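Local coordinates for PelD (Pseudomonas aeruginosa, PDB 4EU0), which binds the second messenger cyclic di-GMP as a membrane-associated effector involved in pellicle formation, the part described here comprising its GAF and GGDEF-like domains, at residues I146-Q151 with F167-K172; P109-D112 with R116-A119; A189-D194 with L218-G223. One frame throughout, in Å; residues are numbered along the deposited sequence.

Interaction 1 (I146-Q151 with F167-K172); sequences IADLLQ and FSQYLK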
loop_
_atom_site.group_PDB
_atom_site.type_symbol
_atom_site.label_atom_id
_atom_site.label_comp_id
_atom_site.label_asym_id
_atom_site.label_seq_id
_atom_site.Cartn_x
_atom_site.Cartn_y
_atom_site.Cartn_z
ATOM N N ILE A 146 -5.859 -0.034 4.296
ATOM C CA ILE A 146 -6.752 1.033 4.729
ATOM C C ILE A 146 -6.093 1.917 5.783
ATOM O O ILE A 146 -6.186 3.138 5.706
ATOM C CB ILE A 146 -8.098 0.498 5.244
ATOM C CG1 ILE A 146 -8.869 -0.154 4.095
ATOM C CG2 ILE A 146 -8.934 1.641 5.860
ATOM C CD1 ILE A 146 -10.003 -1.079 4.553
ATOM N N ALA A 147 -5.431 1.293 6.759
ATOM C CA ALA A 147 -4.731 2.016 7.810
ATOM C C ALA A 147 -3.722 3.019 7.253
ATOM O O ALA A 147 -3.622 4.137 7.758
ATOM C CB ALA A 147 -4.044 1.046 8.767
ATOM N N ASP A 148 -2.980 2.611 6.221
ATOM C CA ASP A 148 -1.992 3.487 5.574
ATOM C C ASP A 148 -2.646 4.706 4.952
ATOM O O ASP A 148 -2.134 5.822 5.057
ATOM C CB ASP A 148 -1.247 2.754 4.458
ATOM C CG ASP A 148 -0.340 1.670 4.971
ATOM O OD1 ASP A 148 -0.115 1.597 6.201
ATOM O OD2 ASP A 148 0.152 0.893 4.119
ATOM N N LEU A 149 -3.765 4.465 4.280
ATOM C CA LEU A 149 -4.496 5.510 3.583
ATOM C C LEU A 149 -5.005 6.604 4.530
ATOM O O LEU A 149 -5.060 7.783 4.163
ATOM C CB LEU A 149 -5.629 4.897 2.748
ATOM C CG LEU A 149 -5.199 4.149 1.477
ATOM C CD1 LEU A 149 -6.391 3.506 0.795
ATOM C CD2 LEU A 149 -4.475 5.077 0.500
ATOM N N LEU A 150 -5.342 6.212 5.759
ATOM C CA LEU A 150 -5.836 7.149 6.766
ATOM C C LEU A 150 -4.742 8.069 7.320
ATOM O O LEU A 150 -5.039 9.135 7.865
ATOM C CB LEU A 150 -6.528 6.390 7.904
ATOM C CG LEU A 150 -7.751 5.547 7.528
ATOM C CD1 LEU A 150 -8.170 4.675 8.696
ATOM C CD2 LEU A 150 -8.911 6.429 7.071
ATOM N N GLN A 151 -3.481 7.671 7.153
ATOM C CA GLN A 151 -2.349 8.415 7.720
ATOM C C GLN A 151 -1.868 9.619 6.905
ATOM O O GLN A 151 -0.861 10.244 7.257
ATOM C CB GLN A 151 -1.171 7.473 8.010
ATOM C CG GLN A 151 -1.386 6.527 9.192
ATOM C CD GLN A 151 -1.436 7.231 10.549
ATOM O OE1 GLN A 151 -1.792 8.403 10.649
ATOM N NE2 GLN A 151 -1.092 6.502 11.602
ATOM N N PHE A 167 6.076 7.460 -1.357
ATOM C CA PHE A 167 6.865 6.393 -1.951
ATOM C C PHE A 167 7.359 5.470 -0.839
ATOM O O PHE A 167 7.221 4.260 -0.948
ATOM C CB PHE A 167 8.042 6.943 -2.757
ATOM C CG PHE A 167 8.783 5.884 -3.510
ATOM C CD1 PHE A 167 8.373 5.519 -4.786
ATOM C CD2 PHE A 167 9.870 5.234 -2.928
ATOM C CE1 PHE A 167 9.048 4.516 -5.481
ATOM C CE2 PHE A 167 10.541 4.230 -3.615
ATOM C CZ PHE A 167 10.130 3.887 -4.892
ATOM N N SER A 168 7.931 6.061 0.207
ATOM C CA SER A 168 8.438 5.328 1.365
ATOM C C SER A 168 7.363 4.449 2.008
ATOM O O SER A 168 7.575 3.254 2.251
ATOM C CB SER A 168 9.004 6.315 2.395
ATOM O OG SER A 168 9.633 5.623 3.450
ATOM N N GLN A 169 6.205 5.042 2.279
ATOM C CA GLN A 169 5.091 4.287 2.845
ATOM C C GLN A 169 4.640 3.125 1.959
ATOM O O GLN A 169 4.542 2.006 2.425
ATOM C CB GLN A 169 3.910 5.202 3.167
ATOM C CG GLN A 169 2.734 4.454 3.794
ATOM C CD GLN A 169 1.482 5.304 3.923
ATOM O OE1 GLN A 169 0.857 5.349 4.989
ATOM N NE2 GLN A 169 1.106 5.978 2.835
ATOM N N TYR A 170 4.360 3.401 0.682
ATOM C CA TYR A 170 3.912 2.378 -0.242
ATOM C C TYR A 170 4.934 1.249 -0.408
ATOM O O TYR A 170 4.564 0.085 -0.462
ATOM C CB TYR A 170 3.558 2.995 -1.607
ATOM C CG TYR A 170 2.219 3.710 -1.707
ATOM C CD1 TYR A 170 1.416 3.549 -2.846
ATOM C CD2 TYR A 170 1.756 4.558 -0.694
ATOM C CE1 TYR A 170 0.183 4.216 -2.971
ATOM C CE2 TYR A 170 0.516 5.226 -0.815
ATOM C CZ TYR A 170 -0.249 5.050 -1.960
ATOM O OH TYR A 170 -1.459 5.687 -2.095
ATOM N N LEU A 171 6.216 1.605 -0.479
ATOM C CA LEU A 171 7.273 0.596 -0.570
ATOM C C LEU A 171 7.286 -0.308 0.661
ATOM O O LEU A 171 7.362 -1.527 0.531
ATOM C CB LEU A 171 8.641 1.255 -0.774
ATOM C CG LEU A 171 9.854 0.310 -0.818
ATOM C CD1 LEU A 171 9.749 -0.712 -1.936
ATOM C CD2 LEU A 171 11.111 1.161 -0.971
ATOM N N LYS A 172 7.182 0.278 1.847
ATOM C CA LYS A 172 7.195 -0.550 3.062
ATOM C C LYS A 172 5.982 -1.458 3.085
ATOM O O LYS A 172 6.088 -2.634 3.406
ATOM C CB LYS A 172 7.249 0.297 4.331
ATOM C CG LYS A 172 7.497 -0.548 5.572
ATOM C CD LYS A 172 7.637 0.291 6.828
ATOM C CE LYS A 172 7.961 -0.605 8.011
ATOM N NZ LYS A 172 8.232 0.169 9.252
#
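Gln-169 gives up the most surface here, and it does so against Asp-148. The two alpha carbons, CA of Gln-169 and CA of Asp-148, are 7.6 Å apart, the nearest such pair. Gln-169 spans the gap with an extended side chain. Its CG is anti to the backbone N (chi1 -179°), which sends the chain straight across to the other helix. Gln-169 CD comes to 3.8 Å from Asp-148 CB. The amide is stacked on the carboxylate with planes 28° apart, and the two side chains run past each other in opposite directions. The carboxylate of Asp-148 has its main partner elsewhere: OD2 forms a salt bridge with Arg-173.

The contact probably bridges two domains. Segment 146-151, at the end of helix 133-150, falls in the GAF family region. Segment 167-172, on helix 162-181, falls in the GGDEF-like family region. A short linker connects the two helices.

A second, looser touch lies beside the first. Leu-149 CD2 stands 4.0 Å from Tyr-170 OH, and the two side chains cross at about a right angle. The hydroxyl is hydrogen-bonded to NH1 of Arg-11 on helix 2-16, which also packs on Leu-149. The side chain of Tyr-170 lies about 7 Å from that of Asp-213, which binds cyclic di-GMP, and about 10 Å from the ligand itself.

Interaction 2 (P109-D112 with R116-A119); sequences PLVD and RILA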
loop_
_atom_site.group_PDB
_atom_site.type_symbol
_atom_site.label_atom_id
_atom_site.label_comp_id
_atom_site.label_asym_id
_atom_site.label_seq_id
_atom_site.Cartn_x
_atom_site.Cartn_y
_atom_site.Cartn_z
ATOM N N PRO A 109 -7.178 -5.969 13.483
ATOM C CA PRO A 109 -6.726 -4.611 13.741
ATOM C C PRO A 109 -6.323 -3.944 12.431
ATOM O O PRO A 109 -5.849 -4.621 11.511
ATOM C CB PRO A 109 -5.504 -4.828 14.623
ATOM C CG PRO A 109 -4.911 -6.099 14.092
ATOM C CD PRO A 109 -6.081 -6.945 13.623
ATOM N N LEU A 110 -6.534 -2.635 12.340
ATOM C CA LEU A 110 -6.079 -1.864 11.193
ATOM C C LEU A 110 -4.789 -1.180 11.626
ATOM O O LEU A 110 -4.797 -0.259 12.454
ATOM C CB LEU A 110 -7.144 -0.852 10.747
ATOM C CG LEU A 110 -8.403 -1.298 10.000
ATOM C CD1 LEU A 110 -9.350 -2.188 10.825
ATOM C CD2 LEU A 110 -9.141 -0.058 9.537
ATOM N N VAL A 111 -3.677 -1.683 11.099
ATOM C CA VAL A 111 -2.347 -1.308 11.567
ATOM C C VAL A 111 -1.565 -0.665 10.426
ATOM O O VAL A 111 -1.415 -1.269 9.360
ATOM C CB VAL A 111 -1.559 -2.541 12.088
ATOM C CG1 VAL A 111 -0.273 -2.112 12.781
ATOM C CG2 VAL A 111 -2.401 -3.384 13.042
ATOM N N ASP A 112 -1.080 0.556 10.649
ATOM C CA ASP A 112 -0.262 1.235 9.643
ATOM C C ASP A 112 1.151 0.642 9.529
ATOM O O ASP A 112 1.522 -0.254 10.295
ATOM C CB ASP A 112 -0.257 2.776 9.846
ATOM C CG ASP A 112 0.579 3.240 11.044
ATOM O OD1 ASP A 112 1.417 2.481 11.583
ATOM O OD2 ASP A 112 0.398 4.410 11.458
ATOM N N ARG A 116 1.252 1.243 14.221
ATOM C CA ARG A 116 0.213 1.926 15.002
ATOM C C ARG A 116 -1.154 1.324 14.689
ATOM O O ARG A 116 -1.554 1.253 13.528
ATOM C CB ARG A 116 0.213 3.430 14.699
ATOM C CG ARG A 116 -0.375 4.319 15.808
ATOM C CD ARG A 116 0.216 5.718 15.724
ATOM N NE ARG A 116 -0.641 6.760 16.298
ATOM C CZ ARG A 116 -0.362 8.059 16.266
ATOM N NH1 ARG A 116 0.764 8.483 15.703
ATOM N NH2 ARG A 116 -1.198 8.940 16.800
ATOM N N ILE A 117 -1.852 0.863 15.726
ATOM C CA ILE A 117 -3.201 0.317 15.564
ATOM C C ILE A 117 -4.162 1.495 15.587
ATOM O O ILE A 117 -4.364 2.115 16.636
ATOM C CB ILE A 117 -3.596 -0.645 16.729
ATOM C CG1 ILE A 117 -2.403 -1.476 17.239
ATOM C CG2 ILE A 117 -4.828 -1.476 16.373
ATOM C CD1 ILE A 117 -1.753 -2.402 16.274
ATOM N N LEU A 118 -4.728 1.810 14.425
ATOM C CA LEU A 118 -5.634 2.946 14.280
ATOM C C LEU A 118 -7.062 2.585 14.658
ATOM O O LEU A 118 -7.782 3.410 15.217
ATOM C CB LEU A 118 -5.617 3.459 12.839
ATOM C CG LEU A 118 -4.513 4.418 12.383
ATOM C CD1 LEU A 118 -3.129 3.796 12.457
ATOM C CD2 LEU A 118 -4.811 4.855 10.966
ATOM N N ALA A 119 -7.450 1.347 14.345
ATOM C CA ALA A 119 -8.841 0.906 14.443
ATOM C C ALA A 119 -8.935 -0.603 14.601
ATOM O O ALA A 119 -7.959 -1.328 14.388
ATOM C CB ALA A 119 -9.626 1.355 13.213
#
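OD1 of Asp-112 is gripped by two backbone N-H groups, those of Arg-116 and Asp-114. Arg-116 N lies 2.9 Å from Asp-112 OD1 and meets it from above the carboxylate plane. The bond from Asp-114, two residues on, fits an Asx turn. Asp-112 CG sits between the backbone N and the carbonyl carbon (chi1 73°), which swings the carboxylate toward Arg-116. OD2 is held by NE2 of Gln-151.

This is the turn end of a beta hairpin in the GAF-domain sheet, formed by strands 106-111 and 117-123. Asp-112 N closes the end by donating to Arg-116 O at 3.0 Å. Further along, Leu-110 and Ala-119 form a hydrogen-bonded antiparallel pair. Leu-110 N gives a nearly straight bond of 2.8 Å to Ala-119 O. Leu-110 O accepts from Leu-118 N at 2.9 Å. Val-111 pairs with Ile-117, so the register slips by one residue. Leu-118 is the extra residue of this beta bulge, and its psi of -35° departs from the strand conformation. Ala-119 N is buried by the contact and has no partner in the model.

The two faces of the hairpin differ in their neighbours. Leu-110 CD2 meets Ala-119 CB at 4.0 Å on the face covered by helix 133-150, where Leu-110 touches Ala-143 and Ala-147. On the other face, Pro-109 and Ile-117 touch helix 74-82. Val-111 and Ile-117 lie side by side here, a tight spot whose exact fit is doubtful. Next to it, Pro-109 CB packs on Ile-117 CG2 at 3.8 Å.

Interaction 3 (A189-D194 with L218-G223); sequences AFELTD and LRNDEG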
loop_
_atom_site.group_PDB
_atom_site.type_symbol
_atom_site.label_atom_id
_atom_site.label_comp_id
_atom_site.label_asym_id
_atom_site.label_seq_id
_atom_site.Cartn_x
_atom_site.Cartn_y
_atom_site.Cartn_z
ATOM N N ALA A 189 13.658 0.899 -11.902
ATOM C CA ALA A 189 14.494 2.096 -11.878
ATOM C C ALA A 189 14.867 2.414 -13.306
ATOM O O ALA A 189 15.485 1.584 -13.979
ATOM C CB ALA A 189 15.726 1.860 -11.046
ATOM N N PHE A 190 14.492 3.602 -13.773
ATOM C CA PHE A 190 14.883 4.049 -15.102
ATOM C C PHE A 190 16.031 5.027 -14.962
ATOM O O PHE A 190 15.848 6.140 -14.466
ATOM C CB PHE A 190 13.696 4.681 -15.843
ATOM C CG PHE A 190 12.530 3.753 -16.024
ATOM C CD1 PHE A 190 12.477 2.891 -17.110
ATOM C CD2 PHE A 190 11.466 3.755 -15.125
ATOM C CE1 PHE A 190 11.403 2.012 -17.288
ATOM C CE2 PHE A 190 10.372 2.893 -15.300
ATOM C CZ PHE A 190 10.338 2.024 -16.378
ATOM N N GLU A 191 17.228 4.595 -15.356
ATOM C CA GLU A 191 18.401 5.445 -15.283
ATOM C C GLU A 191 18.586 6.126 -16.630
ATOM O O GLU A 191 18.672 5.466 -17.659
ATOM C CB GLU A 191 19.639 4.626 -14.920
ATOM C CG GLU A 191 20.898 5.473 -14.775
ATOM C CD GLU A 191 22.169 4.651 -14.635
ATOM O OE1 GLU A 191 22.131 3.413 -14.818
ATOM O OE2 GLU A 191 23.221 5.264 -14.348
ATOM N N LEU A 192 18.614 7.455 -16.617
ATOM C CA LEU A 192 18.628 8.213 -17.858
ATOM C C LEU A 192 20.040 8.706 -18.140
ATOM O O LEU A 192 20.502 9.688 -17.554
ATOM C CB LEU A 192 17.607 9.359 -17.802
ATOM C CG LEU A 192 16.221 8.956 -17.264
ATOM C CD1 LEU A 192 15.250 10.136 -17.337
ATOM C CD2 LEU A 192 15.645 7.757 -17.988
ATOM N N THR A 193 20.717 8.008 -19.046
ATOM C CA THR A 193 22.155 8.171 -19.240
ATOM C C THR A 193 22.528 9.189 -20.309
ATOM O O THR A 193 23.701 9.541 -20.448
ATOM C CB THR A 193 22.830 6.820 -19.566
ATOM O OG1 THR A 193 22.393 6.358 -20.850
ATOM C CG2 THR A 193 22.479 5.787 -18.513
ATOM N N ASP A 194 21.544 9.625 -21.092
ATOM C CA ASP A 194 21.788 10.600 -22.155
ATOM C C ASP A 194 21.094 11.900 -21.775
ATOM O O ASP A 194 19.865 11.980 -21.820
ATOM C CB ASP A 194 21.253 10.083 -23.494
ATOM C CG ASP A 194 21.674 10.951 -24.691
ATOM O OD1 ASP A 194 21.744 12.202 -24.595
ATOM O OD2 ASP A 194 21.929 10.365 -25.754
ATOM N N LEU A 218 14.934 11.215 -8.781
ATOM C CA LEU A 218 16.197 11.327 -8.056
ATOM C C LEU A 218 17.363 11.578 -8.996
ATOM O O LEU A 218 17.244 11.415 -10.209
ATOM C CB LEU A 218 16.464 10.037 -7.262
ATOM C CG LEU A 218 15.437 9.601 -6.211
ATOM C CD1 LEU A 218 15.769 8.219 -5.705
ATOM C CD2 LEU A 218 15.369 10.595 -5.064
ATOM N N ARG A 219 18.487 11.996 -8.419
ATOM C CA ARG A 219 19.758 12.031 -9.126
ATOM C C ARG A 219 20.695 11.056 -8.429
ATOM O O ARG A 219 20.846 11.117 -7.216
ATOM C CB ARG A 219 20.351 13.444 -9.107
ATOM C CG ARG A 219 19.560 14.461 -9.921
ATOM C CD ARG A 219 19.945 14.394 -11.397
ATOM N NE ARG A 219 19.276 15.420 -12.198
ATOM C CZ ARG A 219 19.703 15.839 -13.385
ATOM N NH1 ARG A 219 20.814 15.336 -13.913
ATOM N NH2 ARG A 219 19.024 16.773 -14.042
ATOM N N ASN A 220 21.319 10.156 -9.182
ATOM C CA ASN A 220 22.252 9.210 -8.561
ATOM C C ASN A 220 23.667 9.775 -8.375
ATOM O O ASN A 220 23.921 10.945 -8.679
ATOM C CB ASN A 220 22.248 7.848 -9.280
ATOM C CG ASN A 220 22.961 7.859 -10.628
ATOM O OD1 ASN A 220 23.588 8.845 -11.035
ATOM N ND2 ASN A 220 22.864 6.740 -11.336
ATOM N N ASP A 221 24.576 8.941 -7.874
ATOM C CA ASP A 221 25.937 9.377 -7.556
ATOM C C ASP A 221 26.789 9.719 -8.787
ATOM O O ASP A 221 27.871 10.292 -8.654
ATOM C CB ASP A 221 26.642 8.337 -6.671
ATOM C CG ASP A 221 26.865 7.008 -7.378
ATOM O OD1 ASP A 221 26.289 6.780 -8.466
ATOM O OD2 ASP A 221 27.636 6.186 -6.837
ATOM N N GLU A 222 26.303 9.363 -9.973
ATOM C CA GLU A 222 26.962 9.738 -11.226
ATOM C C GLU A 222 26.325 11.003 -11.818
ATOM O O GLU A 222 26.713 11.462 -12.897
ATOM C CB GLU A 222 26.909 8.583 -12.233
ATOM C CG GLU A 222 27.596 7.289 -11.765
ATOM C CD GLU A 222 29.109 7.346 -11.840
ATOM O OE1 GLU A 222 29.660 7.222 -12.956
ATOM O OE2 GLU A 222 29.755 7.490 -10.778
ATOM N N GLY A 223 25.346 11.555 -11.103
ATOM C CA GLY A 223 24.667 12.789 -11.506
ATOM C C GLY A 223 23.537 12.601 -12.503
ATOM O O GLY A 223 23.023 13.579 -13.060
#
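Glu-191 and Asn-220 meet through one weak hydrogen bond. Asn-220 ND2 donates to Glu-191 OE2 over 3.4 Å, with an N-H...O angle of 140°. The side chains cross at about a right angle, and the carboxylate and amide planes are 72° apart. Glu-191 reaches the amide with a fully extended chain, its CG anti to the backbone N.

Stronger charge pairs hold the carboxylate. OE2 also bridges to Arg-224, and OE1 bridges to Arg-268. This buried acid therefore has a cationic partner on each oxygen. Asn-220 ND2 has a second acceptor in the backbone O of Cys-289.

The remaining bonds shape the turn. Asn-220 OD1 accepts from Glu-222 N at 3.0 Å, an Asx turn, and also from Arg-224 N. Gly-223 N donates to Asn-220 O at 2.9 Å in a type I beta turn. Arg-219 NH1 reaches Gly-223 O at 2.9 Å, with the acceptor at the edge of the guanidinium.

The turn links strands 214-219 and 225-231, and strand 225-231 lies between strands 214-219 and 185-192 in the sheet. Residues 219-223, Arg-Asn-Asp-Glu-Gly, sit in the hairpin that carries the GGDEF signature in diguanylate cyclases, consistent with a degenerate GGDEF domain.

Interactions 1 and 2 are neighbours, with centres 12 Å apart. The side chains of Gln-151 and Asp-112 tie one to the other, and Ala-147 packs against Val-111. The GAF hairpin and the helix that follows it are thus joined at the domain border. Interaction 3 lies far off in the GGDEF-like domain, about 37 Å from interaction 2 between centres and on the opposite side of the chain's centre. Interaction 1 is a surface contact, mainly of polar side chains, between helices. Interaction 2 is buried and relies on backbone bonds and apolar packing. Interaction 3 is also buried but small: a weak side-chain bond set among salt bridges.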